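Local coordinates for protein NAD-dependent benzaldehyde dehydrogenase (Legionella pneumophila, PDB 3RHE) that is of uncertain function, carrying the name of an NAD-dependent benzaldehyde dehydrogenase but belonging to the glyoxalase/bleomycin resistance (VOC) superfamily, at residues A[12-17]-A[50-55]; A[56-61]-A[117-122]. One frame throughout, in Å; residues are numbered along the deposited sequence.

Interaction 1 (A[12-17]-A[50-55]); sequences FYVKNP and LGLWAQ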
loop_
_atom_site.group_PDB
_atom_site.type_symbol
_atom_site.label_atom_id
_atom_site.label_comp_id
_atom_site.label_asym_id
_atom_site.label_seq_id
_atom_site.Cartn_x
_atom_site.Cartn_y
_atom_site.Cartn_z
ATOM N N PHE A 12 2.565 5.294 2.925
ATOM C CA PHE A 12 2.289 6.308 3.929
ATOM C C PHE A 12 0.922 6.934 3.648
ATOM O O PHE A 12 0.667 7.413 2.539
ATOM C CB PHE A 12 3.374 7.400 3.885
ATOM C CG PHE A 12 4.619 7.067 4.677
ATOM C CD1 PHE A 12 4.779 5.820 5.271
ATOM C CD2 PHE A 12 5.636 7.992 4.806
ATOM C CE1 PHE A 12 5.941 5.510 5.998
ATOM C CE2 PHE A 12 6.793 7.695 5.529
ATOM C CZ PHE A 12 6.940 6.452 6.123
ATOM N N TYR A 13 0.047 6.930 4.648
ATOM C CA TYR A 13 -1.182 7.706 4.563
ATOM C C TYR A 13 -0.815 9.189 4.703
ATOM O O TYR A 13 -0.135 9.563 5.652
ATOM C CB TYR A 13 -2.160 7.306 5.671
ATOM C CG TYR A 13 -2.567 5.836 5.675
ATOM C CD1 TYR A 13 -2.342 5.016 4.574
ATOM C CD2 TYR A 13 -3.213 5.280 6.785
ATOM C CE1 TYR A 13 -2.727 3.662 4.584
ATOM C CE2 TYR A 13 -3.606 3.936 6.804
ATOM C CZ TYR A 13 -3.369 3.136 5.701
ATOM O OH TYR A 13 -3.770 1.808 5.727
ATOM N N VAL A 14 -1.252 10.020 3.755
ATOM C CA VAL A 14 -0.980 11.457 3.805
ATOM C C VAL A 14 -2.246 12.323 3.646
ATOM O O VAL A 14 -3.183 11.968 2.909
ATOM C CB VAL A 14 0.058 11.892 2.740
ATOM C CG1 VAL A 14 1.379 11.154 2.931
ATOM C CG2 VAL A 14 -0.484 11.701 1.313
ATOM N N LYS A 15 -2.270 13.462 4.331
ATOM C CA LYS A 15 -3.404 14.390 4.193
ATOM C C LYS A 15 -3.495 14.979 2.781
ATOM O O LYS A 15 -4.584 15.112 2.211
ATOM C CB LYS A 15 -3.306 15.531 5.210
ATOM C CG LYS A 15 -3.736 15.173 6.624
ATOM C CD LYS A 15 -3.861 16.430 7.479
ATOM C CE LYS A 15 -5.030 16.333 8.456
ATOM N NZ LYS A 15 -5.150 17.554 9.323
ATOM N N ASN A 16 -2.343 15.329 2.219
ATOM C CA ASN A 16 -2.292 15.968 0.897
ATOM C C ASN A 16 -1.142 15.434 0.060
ATOM O O ASN A 16 -0.006 15.871 0.227
ATOM C CB ASN A 16 -2.166 17.485 1.050
ATOM C CG ASN A 16 -2.236 18.227 -0.290
ATOM O OD1 ASN A 16 -1.660 17.797 -1.289
ATOM N ND2 ASN A 16 -2.933 19.354 -0.300
ATOM N N PRO A 17 -1.435 14.483 -0.843
ATOM C CA PRO A 17 -0.422 13.846 -1.689
ATOM C C PRO A 17 0.392 14.855 -2.511
ATOM O O PRO A 17 1.582 14.622 -2.748
ATOM C CB PRO A 17 -1.249 12.935 -2.591
ATOM C CG PRO A 17 -2.461 12.609 -1.766
ATOM C CD PRO A 17 -2.766 13.875 -1.022
ATOM N N LEU A 50 8.360 3.725 -2.067
ATOM C CA LEU A 50 7.563 4.484 -1.109
ATOM C C LEU A 50 6.365 5.142 -1.786
ATOM O O LEU A 50 6.522 5.958 -2.717
ATOM C CB LEU A 50 8.418 5.547 -0.411
ATOM C CG LEU A 50 7.673 6.548 0.476
ATOM C CD1 LEU A 50 7.165 5.881 1.747
ATOM C CD2 LEU A 50 8.583 7.733 0.823
ATOM N N GLY A 51 5.171 4.764 -1.330
ATOM C CA GLY A 51 3.938 5.359 -1.805
ATOM C C GLY A 51 3.302 6.331 -0.819
ATOM O O GLY A 51 3.248 6.094 0.399
ATOM N N LEU A 52 2.811 7.441 -1.358
ATOM C CA LEU A 52 2.093 8.439 -0.582
ATOM C C LEU A 52 0.631 8.435 -1.044
ATOM O O LEU A 52 0.337 8.796 -2.182
ATOM C CB LEU A 52 2.717 9.816 -0.792
ATOM C CG LEU A 52 4.242 9.887 -0.616
ATOM C CD1 LEU A 52 4.782 11.245 -1.102
ATOM C CD2 LEU A 52 4.657 9.612 0.845
ATOM N N TRP A 53 -0.269 8.049 -0.147
ATOM C CA TRP A 53 -1.653 7.754 -0.492
ATOM C C TRP A 53 -2.635 8.610 0.321
ATOM O O TRP A 53 -2.593 8.630 1.561
ATOM C CB TRP A 53 -1.881 6.251 -0.258
ATOM C CG TRP A 53 -3.070 5.630 -0.928
ATOM C CD1 TRP A 53 -3.840 6.159 -1.935
ATOM C CD2 TRP A 53 -3.602 4.325 -0.656
ATOM N NE1 TRP A 53 -4.841 5.262 -2.285
ATOM C CE2 TRP A 53 -4.710 4.132 -1.517
ATOM C CE3 TRP A 53 -3.257 3.307 0.246
ATOM C CZ2 TRP A 53 -5.470 2.961 -1.503
ATOM C CZ3 TRP A 53 -4.023 2.141 0.259
ATOM C CH2 TRP A 53 -5.116 1.983 -0.611
ATOM N N ALA A 54 -3.503 9.338 -0.384
ATOM C CA ALA A 54 -4.470 10.219 0.266
ATOM C C ALA A 54 -5.281 9.486 1.333
ATOM O O ALA A 54 -5.947 8.490 1.052
ATOM C CB ALA A 54 -5.399 10.886 -0.761
ATOM N N GLN A 55 -5.221 10.012 2.551
ATOM C CA GLN A 55 -5.833 9.389 3.718
ATOM C C GLN A 55 -7.318 9.103 3.499
ATOM O O GLN A 55 -7.849 8.095 3.971
ATOM C CB GLN A 55 -5.644 10.298 4.933
ATOM C CG GLN A 55 -5.802 9.620 6.278
ATOM C CD GLN A 55 -5.384 10.527 7.434
ATOM O OE1 GLN A 55 -5.444 10.131 8.601
ATOM N NE2 GLN A 55 -4.959 11.751 7.108
#
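L50 presents its CD1 methyl squarely to the ring of F12: the carbon lies 4.0 Å from the ring centroid and 10° off the ring normal, the geometry of a CH-pi contact over a face. The F12 torsion accounts for this, because chi1 of -84° sets CG beside the backbone N and tilts the ring along the strand toward L50. L52 joins the same apolar group, its CD2 coming 4.0 Å from F12 CB and also meeting V14 CG1. Beneath these side chains runs a parallel ladder. F12 brackets L52, with F12 N bonded to G51 O at 2.7 Å and W53 N to F12 O. V14 brackets A54 in turn, V14 N reaching W53 O and Q55 N reaching V14 O at 2.8 Å. Beyond the strand, P17 turns back so that its CG rests 3.6 Å from A54 CB.

In the second shell, Y24 of helix 17-28 packs on F12, L50 and L52, while N16 caps the start of that helix through K19 N. On the other face of the sheet, Y13 and W53 are only loosely adjacent. Y13 OH bonds to E70, and W53 meets the F39 ring edge-to-face. Strands 8-14 and 49-54 open and end a beta-alpha-beta-beta-beta order, and their parallel pairing is consistent with the VOC fold. The chemistry divides by face: aliphatic and aromatic carbon faces the helix, aromatic rings with a polar phenol end occupy the opposite side, and paired main-chain groups hold the strands together between them.

Interaction 2 (A[56-61]-A[117-122]); sequences EEIEPK and RLRIFC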
loop_
_atom_site.group_PDB
_atom_site.type_symbol
_atom_site.label_atom_id
_atom_site.label_comp_id
_atom_site.label_asym_id
_atom_site.label_seq_id
_atom_site.Cartn_x
_atom_site.Cartn_y
_atom_site.Cartn_z
ATOM N N GLU A 56 -7.977 9.986 2.761
ATOM C CA GLU A 56 -9.408 9.877 2.527
ATOM C C GLU A 56 -9.754 8.713 1.601
ATOM O O GLU A 56 -10.897 8.266 1.555
ATOM C CB GLU A 56 -9.948 11.197 1.960
ATOM C CG GLU A 56 -9.041 11.856 0.913
ATOM C CD GLU A 56 -8.014 12.821 1.511
ATOM O OE1 GLU A 56 -8.277 14.044 1.505
ATOM O OE2 GLU A 56 -6.941 12.375 1.973
ATOM N N GLU A 57 -8.760 8.223 0.871
ATOM C CA GLU A 57 -8.965 7.119 -0.066
ATOM C C GLU A 57 -8.787 5.727 0.543
ATOM O O GLU A 57 -9.090 4.722 -0.101
ATOM C CB GLU A 57 -8.013 7.264 -1.250
ATOM C CG GLU A 57 -8.207 8.556 -2.014
ATOM C CD GLU A 57 -9.497 8.556 -2.802
ATOM O OE1 GLU A 57 -9.706 7.592 -3.567
ATOM O OE2 GLU A 57 -10.301 9.505 -2.649
ATOM N N ILE A 58 -8.279 5.648 1.766
ATOM C CA ILE A 58 -7.924 4.334 2.298
ATOM C C ILE A 58 -9.141 3.500 2.695
ATOM O O ILE A 58 -10.088 4.009 3.286
ATOM C CB ILE A 58 -7.028 4.427 3.541
ATOM C CG1 ILE A 58 -5.919 5.459 3.335
ATOM C CG2 ILE A 58 -6.472 3.059 3.878
ATOM C CD1 ILE A 58 -5.071 5.210 2.128
ATOM N N GLU A 59 -9.094 2.216 2.360
ATOM C CA GLU A 59 -9.974 1.222 2.942
ATOM C C GLU A 59 -9.066 0.101 3.404
ATOM O O GLU A 59 -8.193 -0.309 2.653
ATOM C CB GLU A 59 -10.962 0.690 1.898
ATOM C CG GLU A 59 -11.948 1.735 1.417
ATOM C CD GLU A 59 -12.821 2.242 2.543
ATOM O OE1 GLU A 59 -13.080 1.461 3.490
ATOM O OE2 GLU A 59 -13.251 3.411 2.485
ATOM N N PRO A 60 -9.259 -0.386 4.639
ATOM C CA PRO A 60 -10.282 0.058 5.590
ATOM C C PRO A 60 -9.958 1.454 6.104
ATOM O O PRO A 60 -8.793 1.849 6.074
ATOM C CB PRO A 60 -10.164 -0.954 6.746
ATOM C CG PRO A 60 -9.250 -2.035 6.252
ATOM C CD PRO A 60 -8.365 -1.390 5.240
ATOM N N LYS A 61 -10.974 2.186 6.557
ATOM C CA LYS A 61 -10.797 3.573 6.967
ATOM C C LYS A 61 -9.577 3.750 7.861
ATOM O O LYS A 61 -9.351 2.969 8.783
ATOM C CB LYS A 61 -12.048 4.091 7.677
ATOM C CG LYS A 61 -13.295 4.064 6.815
ATOM C CD LYS A 61 -13.092 4.855 5.541
ATOM C CE LYS A 61 -14.416 5.122 4.833
ATOM N NZ LYS A 61 -14.192 5.861 3.554
ATOM N N ARG A 117 -0.608 -2.456 9.696
ATOM C CA ARG A 117 -1.319 -3.012 8.542
ATOM C C ARG A 117 -0.379 -3.601 7.486
ATOM O O ARG A 117 0.675 -3.037 7.155
ATOM C CB ARG A 117 -2.240 -1.969 7.905
ATOM C CG ARG A 117 -3.418 -1.547 8.773
ATOM C CD ARG A 117 -4.173 -0.388 8.135
ATOM N NE ARG A 117 -5.414 -0.074 8.836
ATOM C CZ ARG A 117 -6.388 0.679 8.330
ATOM N NH1 ARG A 117 -6.267 1.209 7.112
ATOM N NH2 ARG A 117 -7.484 0.903 9.046
ATOM N N LEU A 118 -0.794 -4.740 6.959
ATOM C CA LEU A 118 -0.024 -5.503 5.996
ATOM C C LEU A 118 -0.953 -5.764 4.816
ATOM O O LEU A 118 -1.954 -6.454 4.958
ATOM C CB LEU A 118 0.392 -6.837 6.622
ATOM C CG LEU A 118 1.191 -6.768 7.936
ATOM C CD1 LEU A 118 1.453 -8.164 8.466
ATOM C CD2 LEU A 118 2.504 -6.063 7.714
ATOM N N ARG A 119 -0.626 -5.219 3.652
ATOM C CA ARG A 119 -1.535 -5.310 2.523
ATOM C C ARG A 119 -0.972 -6.144 1.386
ATOM O O ARG A 119 0.189 -5.994 1.006
ATOM C CB ARG A 119 -1.917 -3.917 2.004
ATOM C CG ARG A 119 -2.754 -3.947 0.708
ATOM C CD ARG A 119 -2.997 -2.541 0.133
ATOM N NE ARG A 119 -3.690 -1.662 1.075
ATOM C CZ ARG A 119 -5.004 -1.622 1.247
ATOM N NH1 ARG A 119 -5.795 -2.423 0.544
ATOM N NH2 ARG A 119 -5.530 -0.780 2.126
ATOM N N ILE A 120 -1.811 -7.021 0.845
ATOM C CA ILE A 120 -1.494 -7.756 -0.374
ATOM C C ILE A 120 -2.334 -7.124 -1.492
ATOM O O ILE A 120 -3.526 -6.879 -1.309
ATOM C CB ILE A 120 -1.902 -9.262 -0.264
ATOM C CG1 ILE A 120 -1.241 -9.966 0.937
ATOM C CG2 ILE A 120 -1.599 -10.006 -1.565
ATOM C CD1 ILE A 120 0.252 -10.039 0.880
ATOM N N PHE A 121 -1.735 -6.856 -2.644
ATOM C CA PHE A 121 -2.523 -6.346 -3.767
ATOM C C PHE A 121 -1.960 -6.771 -5.111
ATOM O O PHE A 121 -0.756 -6.996 -5.260
ATOM C CB PHE A 121 -2.645 -4.819 -3.722
ATOM C CG PHE A 121 -1.355 -4.099 -4.024
ATOM C CD1 PHE A 121 -1.114 -3.570 -5.283
ATOM C CD2 PHE A 121 -0.373 -3.968 -3.051
ATOM C CE1 PHE A 121 0.079 -2.917 -5.568
ATOM C CE2 PHE A 121 0.829 -3.318 -3.333
ATOM C CZ PHE A 121 1.045 -2.788 -4.597
ATOM N N CYS A 122 -2.861 -6.893 -6.078
ATOM C CA CYS A 122 -2.506 -7.022 -7.481
ATOM C C CYS A 122 -3.115 -5.825 -8.212
ATOM O O CYS A 122 -4.319 -5.575 -8.104
ATOM C CB CYS A 122 -3.090 -8.314 -8.065
ATOM S SG CYS A 122 -2.795 -8.481 -9.842
#
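R117 and R119 arrive at the E59 to K61 backbone by differently shaped chains. R117 is extended from CG to NE (chi3 172°), which carries its guanidinium well out from the strand to P60 and K61; R119 is bent at chi3 (-59°), which brings its NH2 to the preceding carbonyl. Three consecutive carbonyl oxygens are taken up in this way. R119 NH2 donates to E59 O at 2.8 Å, and that oxygen lies just 3° out of the guanidinium plane. R117 NH1 goes to P60 O at 2.8 Å and is shared with Y13 OH of strand 8-14, while NH2 goes to K61 O at 2.8 Å; a weak bond from NH2 to P60 O adds little.

Apolar groups frame the R117 guanidinium. I58 CG2 sits at its edge, 3.7 Å from NH1, and the P60 ring lies over one face, displaced toward the rim. The peptide before P60 is cis, and the loop is braced internally by a salt bridge from K61 NZ to E59 OE2 at 2.8 Å.

R119 NE forms a salt bridge with E70, which probably balances its buried charge, and NH1 bonds to T107. Across this contact both arginines of strand 117-123 give N-H groups to neutral main-chain oxygens, fastening the irregular loop that links strand 49-54 to strand 69-74 through directional bonds and little buried surface.

In the fold
From the N terminus, strand 8-14 leads into helix 17-28 and two antiparallel strands before the chain returns at 50-55, where interaction 1 closes that excursion by parallel pairing. The chain passes directly from Q55 into 56-61, and interaction 2 closes a second, longer loop when 117-122 arrives after helix 78-90 and strand 105-111. The two closures are in series, neither nested nor crossed. They nevertheless touch: Y13 OH lies 2.9 Å from R117 NH1, a probable hydrogen bond, and W53 packs on I58. Together they join strands 8-14 and 49-54 to the half that holds strands 69-74, 105-111 and 117-123, in one mixed sheet, consistent with the VOC fold.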